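Local coordinates for protein 336aa long hypothetical dTDP-glucose 4,6-dehydratase (Pyrococcus horikoshii, PDB 2HUN) that binds NAD and probably acts as a dTDP-glucose 4,6-dehydratase, catalysing the dehydration of dTDP-glucose, at residues V76-L82 / V120-V125; V69-R74 / S112-N117; V214-L218 / S243-T249; D128-G132 / R280-D284. One frame throughout, in Å; residues are numbered along the deposited sequence.

The four contacts show how one Rossmann-type chain is assembled around its cofactor: contacts 1 and 2 build strand and helix layers of the NAD-binding sheet, while contacts 3 and 4 lie in another part of the chain, and NAD lies near contacts 1, 3 and 4. Contact 1 (76-82 with 120-125) joins two parallel strands, and contact 2 (69-74 with 112-117) joins the helices that lead into those same strands; their centres lie about 11 Å apart, they touch, and their segments alternate along the chain. Contact 3 adds the antiparallel strand 247-248 to the same sheet, its centre about 26 Å from that of contact 1. Contact 4 encloses contact 3 along the chain, with centres about 11 Å apart.

Contact 1. Residues V76-L82 / V120-V125; sequences VDGVVHL and VRFVHV. With NAD (nicotinamide-adenine-dinucleotide), chain C.
V120 meets the incoming segment first: its CG2, set opposite the backbone N by the side chain's first torsion, reaches over D77 O and touches V79 CG2 at 3.8 Å. At R121 the backbone pairing begins. R121 N donates to D77 O, and R121 O receives V79 N at 2.7 Å, while the guanidinium runs off to the carbonyls of V230 and L231 and to S174. F122 turns to the opposite face of the sheet, where its CD1 packs against V79 CG1 at 3.7 Å and its CE1 reaches H81 CB. V123 takes both of its backbone bonds almost head-on: V123 N to V79 O is 2.8 Å, and H81 N points to V123 O with the N-H...O angle at 173°. H124 lies beside H81, the two side chains pointing the same way. Their rings meet rim to rim with planes 27° apart, H124 ND1 standing 3.4 Å from H81 CD2 near the plane of the H81 ring. Each imidazole is fixed from outside the pair, H81 by T9 and T106 and H124 by S158. V125 closes the run: its N bonds to H81 O at 3.2 Å, its CG2 packs on L82 CD2, and its CG1 lies 3.6 Å from NAD O4D. Beside it, L82 O accepts a hydrogen bond from NAD O3D (3.1 Å). Two nearly parallel strands, joined through a helical connection, with the cofactor ribose lying at the C-terminal end of strand 78-81, beside V125, are characteristic of the NAD site of a Rossmann fold.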
# COMPACT_ATOMS: atom_id res chain seq x y z
N VAL A 76 -1.46 6.16 26.45
CA VAL A 76 -2.56 5.19 26.34
C VAL A 76 -2.09 3.74 26.30
O VAL A 76 -0.91 3.46 26.11
CB VAL A 76 -3.44 5.46 25.09
CG1 VAL A 76 -4.11 6.83 25.21
CG2 VAL A 76 -2.59 5.39 23.83
N ASP A 77 -3.04 2.82 26.49
CA ASP A 77 -2.76 1.39 26.47
C ASP A 77 -3.12 0.80 25.11
O ASP A 77 -2.60 -0.25 24.72
CB ASP A 77 -3.59 0.67 27.53
CG ASP A 77 -3.34 1.20 28.92
OD1 ASP A 77 -2.20 1.06 29.40
OD2 ASP A 77 -4.27 1.76 29.52
N GLY A 78 -4.02 1.48 24.40
CA GLY A 78 -4.44 1.00 23.10
C GLY A 78 -4.78 2.15 22.16
O GLY A 78 -5.11 3.25 22.61
N VAL A 79 -4.68 1.88 20.86
CA VAL A 79 -4.98 2.88 19.85
C VAL A 79 -5.87 2.27 18.77
O VAL A 79 -5.50 1.28 18.15
CB VAL A 79 -3.69 3.38 19.17
CG1 VAL A 79 -4.03 4.36 18.06
CG2 VAL A 79 -2.78 4.05 20.20
N VAL A 80 -7.05 2.85 18.58
CA VAL A 80 -7.99 2.39 17.56
C VAL A 80 -8.03 3.50 16.52
O VAL A 80 -8.58 4.57 16.77
CB VAL A 80 -9.38 2.15 18.16
CG1 VAL A 80 -10.36 1.75 17.06
CG2 VAL A 80 -9.31 1.04 19.22
N HIS A 81 -7.43 3.23 15.36
CA HIS A 81 -7.25 4.18 14.23
C HIS A 81 -8.42 4.22 13.22
O HIS A 81 -8.46 3.49 12.24
CB HIS A 81 -5.95 3.81 13.51
CG HIS A 81 -5.57 4.92 12.56
ND1 HIS A 81 -5.69 6.24 12.87
CD2 HIS A 81 -5.04 4.81 11.27
CE1 HIS A 81 -5.24 6.90 11.78
NE2 HIS A 81 -4.84 6.07 10.81
N LEU A 82 -9.38 5.13 13.39
CA LEU A 82 -10.49 5.25 12.44
C LEU A 82 -10.36 6.47 11.53
O LEU A 82 -11.00 6.54 10.48
CB LEU A 82 -11.81 5.32 13.19
CG LEU A 82 -12.17 4.02 13.92
CD1 LEU A 82 -12.62 4.32 15.34
CD2 LEU A 82 -13.25 3.29 13.15
N VAL A 120 2.19 -0.45 22.93
CA VAL A 120 0.78 -0.07 22.84
C VAL A 120 0.05 -1.00 21.86
O VAL A 120 0.60 -1.40 20.84
CB VAL A 120 0.62 1.40 22.36
CG1 VAL A 120 0.93 1.51 20.88
CG2 VAL A 120 -0.79 1.90 22.66
N ARG A 121 -1.19 -1.36 22.19
CA ARG A 121 -1.99 -2.22 21.32
C ARG A 121 -2.61 -1.34 20.24
O ARG A 121 -3.38 -0.44 20.54
CB ARG A 121 -3.07 -2.93 22.13
CG ARG A 121 -4.05 -3.76 21.29
CD ARG A 121 -3.35 -4.81 20.44
NE ARG A 121 -4.31 -5.59 19.66
CZ ARG A 121 -4.02 -6.22 18.53
NH1 ARG A 121 -2.80 -6.17 18.03
NH2 ARG A 121 -4.97 -6.90 17.89
N PHE A 122 -2.27 -1.61 18.98
CA PHE A 122 -2.76 -0.82 17.86
C PHE A 122 -3.66 -1.56 16.87
O PHE A 122 -3.32 -2.63 16.39
CB PHE A 122 -1.54 -0.25 17.12
CG PHE A 122 -1.86 0.52 15.88
CD1 PHE A 122 -2.66 1.66 15.92
CD2 PHE A 122 -1.31 0.14 14.66
CE1 PHE A 122 -2.89 2.41 14.77
CE2 PHE A 122 -1.53 0.88 13.51
CZ PHE A 122 -2.32 2.02 13.56
N VAL A 123 -4.82 -0.98 16.59
CA VAL A 123 -5.76 -1.55 15.63
C VAL A 123 -5.96 -0.54 14.51
O VAL A 123 -6.43 0.57 14.75
CB VAL A 123 -7.13 -1.87 16.26
CG1 VAL A 123 -8.12 -2.25 15.16
CG2 VAL A 123 -6.99 -3.03 17.26
N HIS A 124 -5.58 -0.92 13.29
CA HIS A 124 -5.70 -0.08 12.10
C HIS A 124 -6.98 -0.49 11.38
O HIS A 124 -7.11 -1.64 10.93
CB HIS A 124 -4.49 -0.33 11.19
CG HIS A 124 -4.48 0.48 9.93
ND1 HIS A 124 -4.26 1.84 9.92
CD2 HIS A 124 -4.63 0.11 8.64
CE1 HIS A 124 -4.26 2.27 8.67
NE2 HIS A 124 -4.48 1.24 7.87
N VAL A 125 -7.93 0.45 11.27
CA VAL A 125 -9.20 0.20 10.60
C VAL A 125 -9.10 0.52 9.10
O VAL A 125 -8.71 1.62 8.70
CB VAL A 125 -10.34 1.03 11.24
CG1 VAL A 125 -11.68 0.68 10.58
CG2 VAL A 125 -10.42 0.75 12.73
PA NAD C . -16.36 9.51 8.64
O1A NAD C . -16.07 10.25 7.40
O2A NAD C . -17.74 9.53 9.20
O5B NAD C . -15.38 10.09 9.77
C5B NAD C . -13.95 10.15 9.63
C4B NAD C . -13.49 10.89 10.89
O4B NAD C . -12.05 10.98 10.91
C3B NAD C . -14.04 12.34 10.94
O3B NAD C . -14.56 12.64 12.25
C2B NAD C . -12.82 13.18 10.51
O2B NAD C . -12.79 14.54 10.97
C1B NAD C . -11.65 12.35 11.03
N9A NAD C . -10.39 12.54 10.28
C8A NAD C . -10.18 12.43 8.95
N7A NAD C . -8.90 12.68 8.69
C5A NAD C . -8.28 12.96 9.83
C6A NAD C . -6.95 13.30 10.20
N6A NAD C . -5.96 13.43 9.32
N1A NAD C . -6.69 13.53 11.57
C2A NAD C . -7.72 13.41 12.52
N3A NAD C . -8.97 13.09 12.17
C4A NAD C . -9.24 12.87 10.86
O3 NAD C . -16.11 8.00 8.24
PN NAD C . -16.25 6.59 8.95
O1N NAD C . -17.21 5.89 8.05
O2N NAD C . -16.68 6.71 10.35
O5D NAD C . -14.82 5.86 8.72
C5D NAD C . -13.99 5.36 9.77
C4D NAD C . -12.96 4.37 9.17
O4D NAD C . -13.60 3.16 8.75
C3D NAD C . -12.22 4.96 7.96
O3D NAD C . -10.81 4.62 8.08
C2D NAD C . -12.89 4.24 6.75
O2D NAD C . -11.95 4.12 5.67
C1D NAD C . -13.30 2.92 7.36
N1N NAD C . -14.46 2.26 6.73
C2N NAD C . -15.78 2.81 6.79
C3N NAD C . -16.84 2.12 6.17
C7N NAD C . -18.29 2.64 6.21
O7N NAD C . -19.20 1.91 5.80
N7N NAD C . -18.53 3.86 6.69
C4N NAD C . -16.58 0.90 5.49
C5N NAD C . -15.28 0.38 5.43
C6N NAD C . -14.20 1.05 6.05

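Contact 2. Residues V69-R74 / S112-N117; sequences VKELVR and SIRREN
E116 faces R74 across the helix pair in a long salt bridge, with R74 NE 3.7 Å from E116 OE1. The guanidinium and carboxylate planes are 49° apart, so the two groups do not meet as a flat, two-pronged pair. On its own helix R74 is gripped more squarely: NH1 donates to E71 OE1 at 3.3 Å, and this oxygen lies in the guanidinium plane. K70 NZ adds a long salt bridge to E71 OE2 and sits 4.2 Å from E116 OE2, completing a network of four charges. The aliphatic parts also carry the contact. E116 bends at its second torsion (chi2 -74°), which swings the carboxylate over the R74 chain while E116 CG rests on K70 CB at 4.0 Å. Shortening E116 to an alanine would probably leave R74 and K70 without their charge partner across the helices and open a gap beside their methylene groups. Farther in, V73 CG2 packs against S112 OG at 3.3 Å. V73 CG1 meets I113 CG1 at 3.9 Å, and V69 CG1 flanks the serine. The helices cross at -62°. With no direct hydrogen bond between the segments, the join combines a mostly apolar inner side, its one serine hydroxyl bonded to L109 O, with an outer rim of loosely spaced charges, which probably contribute diffuse attraction more than a fixed geometry.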
# COMPACT_ATOMS: atom_id res chain seq x y z
N VAL A 69 0.35 14.25 18.37
CA VAL A 69 0.03 12.83 18.46
C VAL A 69 0.94 12.01 19.38
O VAL A 69 0.45 11.16 20.13
CB VAL A 69 0.03 12.19 17.05
CG1 VAL A 69 -0.18 10.68 17.15
CG2 VAL A 69 -1.07 12.80 16.21
N LYS A 70 2.24 12.27 19.35
CA LYS A 70 3.17 11.52 20.19
C LYS A 70 2.80 11.63 21.67
O LYS A 70 2.90 10.65 22.41
CB LYS A 70 4.62 11.99 19.97
CG LYS A 70 4.97 13.33 20.60
CD LYS A 70 6.37 13.77 20.19
CE LYS A 70 6.82 15.05 20.88
NZ LYS A 70 7.09 14.84 22.33
N GLU A 71 2.37 12.81 22.08
CA GLU A 71 2.00 13.04 23.48
C GLU A 71 0.81 12.18 23.88
O GLU A 71 0.74 11.67 25.00
CB GLU A 71 1.67 14.52 23.69
CG GLU A 71 2.73 15.46 23.14
CD GLU A 71 3.95 15.58 24.03
OE1 GLU A 71 4.34 14.58 24.68
OE2 GLU A 71 4.53 16.68 24.08
N LEU A 72 -0.13 11.99 22.96
CA LEU A 72 -1.31 11.19 23.24
C LEU A 72 -0.96 9.69 23.26
O LEU A 72 -1.40 8.95 24.14
CB LEU A 72 -2.40 11.47 22.21
CG LEU A 72 -2.85 12.93 22.07
CD1 LEU A 72 -3.98 13.02 21.04
CD2 LEU A 72 -3.31 13.47 23.43
N VAL A 73 -0.18 9.26 22.28
CA VAL A 73 0.21 7.85 22.19
C VAL A 73 1.00 7.42 23.43
O VAL A 73 0.84 6.29 23.91
CB VAL A 73 1.05 7.58 20.92
CG1 VAL A 73 1.79 6.26 21.04
CG2 VAL A 73 0.13 7.54 19.70
N ARG A 74 1.83 8.33 23.94
CA ARG A 74 2.64 8.06 25.13
C ARG A 74 1.83 7.63 26.35
O ARG A 74 2.29 6.83 27.15
CB ARG A 74 3.42 9.31 25.55
CG ARG A 74 4.48 9.80 24.61
CD ARG A 74 5.09 11.06 25.20
NE ARG A 74 5.65 10.79 26.53
CZ ARG A 74 5.67 11.67 27.53
NH1 ARG A 74 5.17 12.89 27.37
NH2 ARG A 74 6.20 11.33 28.69
N SER A 112 4.99 7.55 15.93
CA SER A 112 4.81 7.92 17.33
C SER A 112 4.76 6.67 18.18
O SER A 112 5.29 6.64 19.30
CB SER A 112 3.52 8.74 17.51
OG SER A 112 2.37 7.93 17.35
N ILE A 113 4.13 5.62 17.66
CA ILE A 113 4.04 4.37 18.41
C ILE A 113 5.40 3.70 18.61
O ILE A 113 5.74 3.32 19.73
CB ILE A 113 3.08 3.38 17.72
CG1 ILE A 113 1.63 3.85 17.92
CG2 ILE A 113 3.28 1.97 18.28
CD1 ILE A 113 0.60 3.03 17.15
N ARG A 114 6.19 3.57 17.54
CA ARG A 114 7.49 2.91 17.66
C ARG A 114 8.54 3.79 18.34
O ARG A 114 9.49 3.27 18.92
CB ARG A 114 8.00 2.43 16.29
CG ARG A 114 8.46 3.52 15.31
CD ARG A 114 9.96 3.80 15.43
NE ARG A 114 10.40 4.76 14.42
CZ ARG A 114 11.66 5.17 14.26
NH1 ARG A 114 12.62 4.70 15.04
NH2 ARG A 114 11.95 6.05 13.31
N ARG A 115 8.37 5.10 18.27
CA ARG A 115 9.33 6.00 18.91
C ARG A 115 9.02 6.22 20.39
O ARG A 115 9.93 6.33 21.20
CB ARG A 115 9.36 7.35 18.18
CG ARG A 115 9.93 7.29 16.78
CD ARG A 115 9.83 8.63 16.06
NE ARG A 115 10.44 9.72 16.82
CZ ARG A 115 10.63 10.95 16.35
NH1 ARG A 115 10.27 11.26 15.11
NH2 ARG A 115 11.17 11.88 17.13
N GLU A 116 7.74 6.27 20.74
CA GLU A 116 7.33 6.52 22.12
C GLU A 116 6.83 5.33 22.95
O GLU A 116 7.16 5.23 24.13
CB GLU A 116 6.24 7.59 22.16
CG GLU A 116 6.65 8.96 21.68
CD GLU A 116 7.53 9.69 22.68
OE1 GLU A 116 7.69 9.20 23.82
OE2 GLU A 116 8.06 10.77 22.34
N ASN A 117 6.04 4.45 22.35
CA ASN A 117 5.47 3.35 23.11
C ASN A 117 5.18 2.12 22.24
O ASN A 117 4.02 1.81 21.95
CB ASN A 117 4.18 3.83 23.76
CG ASN A 117 3.60 2.84 24.74
OD1 ASN A 117 4.32 2.00 25.28
ND2 ASN A 117 2.29 2.90 24.95

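Contact 3. Residues V214-L218 / S243-T249; sequences VRDWL and SAGEEKT
D216 reaches out of its strand to grip the turn at 244-246 with both carboxylate oxygens. OD1 of D216 is met by E246 N at 2.6 Å, nearly along its C-O axis, and D216 OD2 takes A244 N at 3.0 Å on its syn lone pair. CG lies opposite the backbone N (chi1 -175°), which carries the carboxylate across to these amides. T179 OG1 on the adjoining strand also bonds OD2, giving the carboxylate a third partner. Next come the backbone bonds: R215 and K248 form an antiparallel hydrogen-bonded pair, R215 O taking K248 N at 2.9 Å, and W217 N reaches E246 O from above the carbonyl plane. Around them, V214 CG2 presses on E247 CB at 3.4 Å, crossing at about a right angle, while A244 CB touches L218 CD1 at 3.8 Å. The indole presents its edge to K248 O, and the helices 191-200 and 250-260 pack on W217. G245, at the bend, has a positive phi (72°) that suits glycine. E247 is positioned by R280 and S282. The donors converging on D216 would probably favour its charged form, although the E247 carboxylate is near, letting one buried carboxylate fix the turn that leads into strand 247-248.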
# COMPACT_ATOMS: atom_id res chain seq x y z
N VAL A 214 -24.18 -6.66 -5.88
CA VAL A 214 -24.32 -6.36 -4.47
C VAL A 214 -23.22 -5.74 -3.62
O VAL A 214 -22.08 -5.55 -4.04
CB VAL A 214 -24.76 -7.63 -3.75
CG1 VAL A 214 -25.98 -8.22 -4.45
CG2 VAL A 214 -23.62 -8.65 -3.74
N ARG A 215 -23.63 -5.43 -2.40
CA ARG A 215 -22.78 -4.87 -1.36
C ARG A 215 -23.17 -5.59 -0.08
O ARG A 215 -24.33 -5.97 0.10
CB ARG A 215 -22.99 -3.36 -1.20
CG ARG A 215 -22.20 -2.53 -2.20
CD ARG A 215 -22.16 -1.06 -1.81
NE ARG A 215 -23.47 -0.42 -1.88
CZ ARG A 215 -23.66 0.88 -1.72
NH1 ARG A 215 -22.62 1.68 -1.49
NH2 ARG A 215 -24.88 1.40 -1.81
N ASP A 216 -22.19 -5.79 0.79
CA ASP A 216 -22.43 -6.45 2.06
C ASP A 216 -22.75 -5.35 3.06
O ASP A 216 -22.08 -4.32 3.11
CB ASP A 216 -21.18 -7.22 2.49
CG ASP A 216 -21.40 -8.03 3.75
OD1 ASP A 216 -22.23 -8.96 3.72
OD2 ASP A 216 -20.74 -7.74 4.78
N TRP A 217 -23.79 -5.56 3.86
CA TRP A 217 -24.18 -4.57 4.85
C TRP A 217 -23.93 -5.09 6.25
O TRP A 217 -24.40 -6.17 6.63
CB TRP A 217 -25.65 -4.17 4.67
CG TRP A 217 -25.86 -3.47 3.35
CD1 TRP A 217 -26.25 -4.04 2.17
CD2 TRP A 217 -25.58 -2.10 3.06
NE1 TRP A 217 -26.22 -3.11 1.16
CE2 TRP A 217 -25.81 -1.90 1.69
CE3 TRP A 217 -25.15 -1.01 3.84
CZ2 TRP A 217 -25.63 -0.67 1.06
CZ3 TRP A 217 -24.96 0.22 3.21
CH2 TRP A 217 -25.20 0.38 1.84
N LEU A 218 -23.17 -4.32 7.02
CA LEU A 218 -22.82 -4.69 8.39
C LEU A 218 -23.31 -3.65 9.39
O LEU A 218 -22.93 -2.48 9.30
CB LEU A 218 -21.29 -4.82 8.48
CG LEU A 218 -20.62 -5.11 9.83
CD1 LEU A 218 -20.95 -6.52 10.27
CD2 LEU A 218 -19.12 -4.94 9.68
N SER A 243 -17.18 -9.03 7.85
CA SER A 243 -18.35 -8.98 6.98
C SER A 243 -19.50 -9.79 7.57
O SER A 243 -19.29 -10.80 8.25
CB SER A 243 -18.00 -9.52 5.58
OG SER A 243 -17.62 -10.88 5.64
N ALA A 244 -20.71 -9.35 7.29
CA ALA A 244 -21.89 -10.01 7.82
C ALA A 244 -22.46 -11.10 6.92
O ALA A 244 -23.27 -11.91 7.37
CB ALA A 244 -22.97 -8.97 8.11
N GLY A 245 -22.03 -11.13 5.66
CA GLY A 245 -22.56 -12.12 4.75
C GLY A 245 -23.99 -11.76 4.38
O GLY A 245 -24.84 -12.63 4.22
N GLU A 246 -24.25 -10.47 4.27
CA GLU A 246 -25.59 -9.97 3.93
C GLU A 246 -25.43 -9.12 2.68
O GLU A 246 -25.54 -7.89 2.73
CB GLU A 246 -26.15 -9.08 5.06
CG GLU A 246 -26.37 -9.76 6.42
CD GLU A 246 -27.49 -10.78 6.40
OE1 GLU A 246 -28.24 -10.83 5.41
OE2 GLU A 246 -27.63 -11.54 7.39
N GLU A 247 -25.16 -9.78 1.55
CA GLU A 247 -24.97 -9.06 0.30
C GLU A 247 -26.31 -8.82 -0.36
O GLU A 247 -27.05 -9.75 -0.67
CB GLU A 247 -24.04 -9.86 -0.61
CG GLU A 247 -22.68 -10.06 0.03
CD GLU A 247 -21.70 -10.82 -0.83
OE1 GLU A 247 -22.10 -11.35 -1.88
OE2 GLU A 247 -20.52 -10.90 -0.43
N LYS A 248 -26.62 -7.54 -0.57
CA LYS A 248 -27.89 -7.16 -1.17
C LYS A 248 -27.73 -6.00 -2.14
O LYS A 248 -26.75 -5.26 -2.10
CB LYS A 248 -28.87 -6.76 -0.07
CG LYS A 248 -29.15 -7.85 0.95
CD LYS A 248 -30.03 -7.36 2.07
CE LYS A 248 -30.32 -8.48 3.06
NZ LYS A 248 -31.04 -9.62 2.43
N THR A 249 -28.72 -5.86 -3.02
CA THR A 249 -28.73 -4.78 -3.99
C THR A 249 -29.52 -3.65 -3.35
O THR A 249 -30.25 -3.87 -2.38
CB THR A 249 -29.42 -5.21 -5.28
OG1 THR A 249 -30.79 -5.55 -4.99
CG2 THR A 249 -28.72 -6.41 -5.86

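Contact 4. Residues D128-G132 / R280-D284; sequences DEVYG and RYSLD
L283 enters the loop at 128-132 from beside D128, and its side chain can be followed outward atom by atom. CB points toward the loop, and L283 CG, placed opposite the carbonyl carbon (chi1 -58°), comes down on D128 CB at 3.4 Å. There the chain forks. Both methyls keep to D128 CB, and L283 CD2 in addition reaches the Y131 ring, 3.4 Å from Y131 CD2, with the two side chains crossing at about a right angle. The far end of that ring is held by N241 and R177, which bond Y131 OH. With only a methyl group at L283, as in an alanine, a gap is likely to open between D128 and Y131, leaving the tyrosine ring less well braced on this side. Two residues earlier, Y281 lies against the same loop: E129 CG sits over one face of its ring, 4.1 Å from Y281 CE1, and Y281 CD1 lies near G132 O. A water accepts a weak bond from S282 N and lies 3.0 Å from G132 O. Since no direct hydrogen bond joins the segments, mainly side-chain packing joins these two loops near the NAD pocket, with one water adding a weak bridge and donating to two carbonyls, D128 O and G132 O, of the 128-132 turn.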
# COMPACT_ATOMS: atom_id res chain seq x y z
N ASP A 128 -12.96 -2.80 2.74
CA ASP A 128 -13.11 -3.91 1.80
C ASP A 128 -12.76 -3.45 0.39
O ASP A 128 -12.53 -4.26 -0.51
CB ASP A 128 -14.55 -4.46 1.85
CG ASP A 128 -15.60 -3.44 1.38
OD1 ASP A 128 -15.37 -2.22 1.47
OD2 ASP A 128 -16.69 -3.88 0.94
N GLU A 129 -12.72 -2.13 0.19
CA GLU A 129 -12.40 -1.58 -1.12
C GLU A 129 -10.94 -1.77 -1.53
O GLU A 129 -10.62 -1.64 -2.72
CB GLU A 129 -12.77 -0.10 -1.19
CG GLU A 129 -14.27 0.17 -1.29
CD GLU A 129 -14.58 1.64 -1.52
OE1 GLU A 129 -14.20 2.18 -2.58
OE2 GLU A 129 -15.19 2.27 -0.63
N VAL A 130 -10.06 -2.07 -0.58
CA VAL A 130 -8.65 -2.25 -0.93
C VAL A 130 -8.46 -3.38 -1.93
O VAL A 130 -7.55 -3.34 -2.76
CB VAL A 130 -7.77 -2.53 0.31
CG1 VAL A 130 -7.67 -1.27 1.16
CG2 VAL A 130 -8.36 -3.69 1.11
N TYR A 131 -9.33 -4.39 -1.87
CA TYR A 131 -9.26 -5.55 -2.76
C TYR A 131 -9.83 -5.33 -4.16
O TYR A 131 -9.62 -6.15 -5.05
CB TYR A 131 -10.07 -6.71 -2.19
CG TYR A 131 -9.62 -7.21 -0.83
CD1 TYR A 131 -8.50 -8.05 -0.72
CD2 TYR A 131 -10.32 -6.88 0.32
CE1 TYR A 131 -8.11 -8.55 0.52
CE2 TYR A 131 -9.94 -7.38 1.57
CZ TYR A 131 -8.83 -8.21 1.66
OH TYR A 131 -8.45 -8.72 2.88
N GLY A 132 -10.56 -4.24 -4.37
CA GLY A 132 -11.15 -4.02 -5.67
C GLY A 132 -12.37 -4.92 -5.82
O GLY A 132 -12.73 -5.64 -4.88
N ARG A 280 -19.23 -5.33 -7.58
CA ARG A 280 -19.46 -6.10 -6.37
C ARG A 280 -18.19 -6.20 -5.52
O ARG A 280 -17.09 -6.42 -6.02
CB ARG A 280 -19.91 -7.50 -6.79
CG ARG A 280 -20.03 -8.49 -5.62
CD ARG A 280 -20.67 -9.82 -6.03
NE ARG A 280 -20.79 -10.75 -4.89
CZ ARG A 280 -19.73 -11.56 -4.64
NH1 ARG A 280 -18.64 -11.49 -5.37
NH2 ARG A 280 -19.80 -12.42 -3.61
N TYR A 281 -18.36 -6.02 -4.22
CA TYR A 281 -17.27 -6.10 -3.26
C TYR A 281 -17.69 -7.20 -2.30
O TYR A 281 -18.84 -7.22 -1.87
CB TYR A 281 -17.12 -4.78 -2.53
CG TYR A 281 -16.63 -3.67 -3.42
CD1 TYR A 281 -15.27 -3.44 -3.59
CD2 TYR A 281 -17.53 -2.87 -4.12
CE1 TYR A 281 -14.80 -2.43 -4.43
CE2 TYR A 281 -17.08 -1.86 -4.97
CZ TYR A 281 -15.72 -1.64 -5.12
OH TYR A 281 -15.27 -0.64 -5.94
N SER A 282 -16.78 -8.11 -1.98
CA SER A 282 -17.13 -9.20 -1.09
C SER A 282 -15.93 -9.69 -0.28
O SER A 282 -14.87 -9.99 -0.83
CB SER A 282 -17.72 -10.35 -1.91
OG SER A 282 -18.20 -11.38 -1.06
N LEU A 283 -16.11 -9.75 1.04
CA LEU A 283 -15.05 -10.19 1.94
C LEU A 283 -15.36 -11.53 2.59
O LEU A 283 -16.49 -11.80 2.99
CB LEU A 283 -14.82 -9.17 3.05
CG LEU A 283 -14.46 -7.73 2.69
CD1 LEU A 283 -14.00 -7.02 3.96
CD2 LEU A 283 -13.37 -7.69 1.65
N ASP A 284 -14.33 -12.37 2.67
CA ASP A 284 -14.41 -13.67 3.30
C ASP A 284 -13.95 -13.41 4.74
O ASP A 284 -12.77 -13.17 4.97
CB ASP A 284 -13.44 -14.64 2.62
CG ASP A 284 -13.40 -16.01 3.28
OD1 ASP A 284 -13.62 -16.10 4.52
OD2 ASP A 284 -13.13 -17.00 2.57
O HOH W 1 -13.85 -6.50 -2.28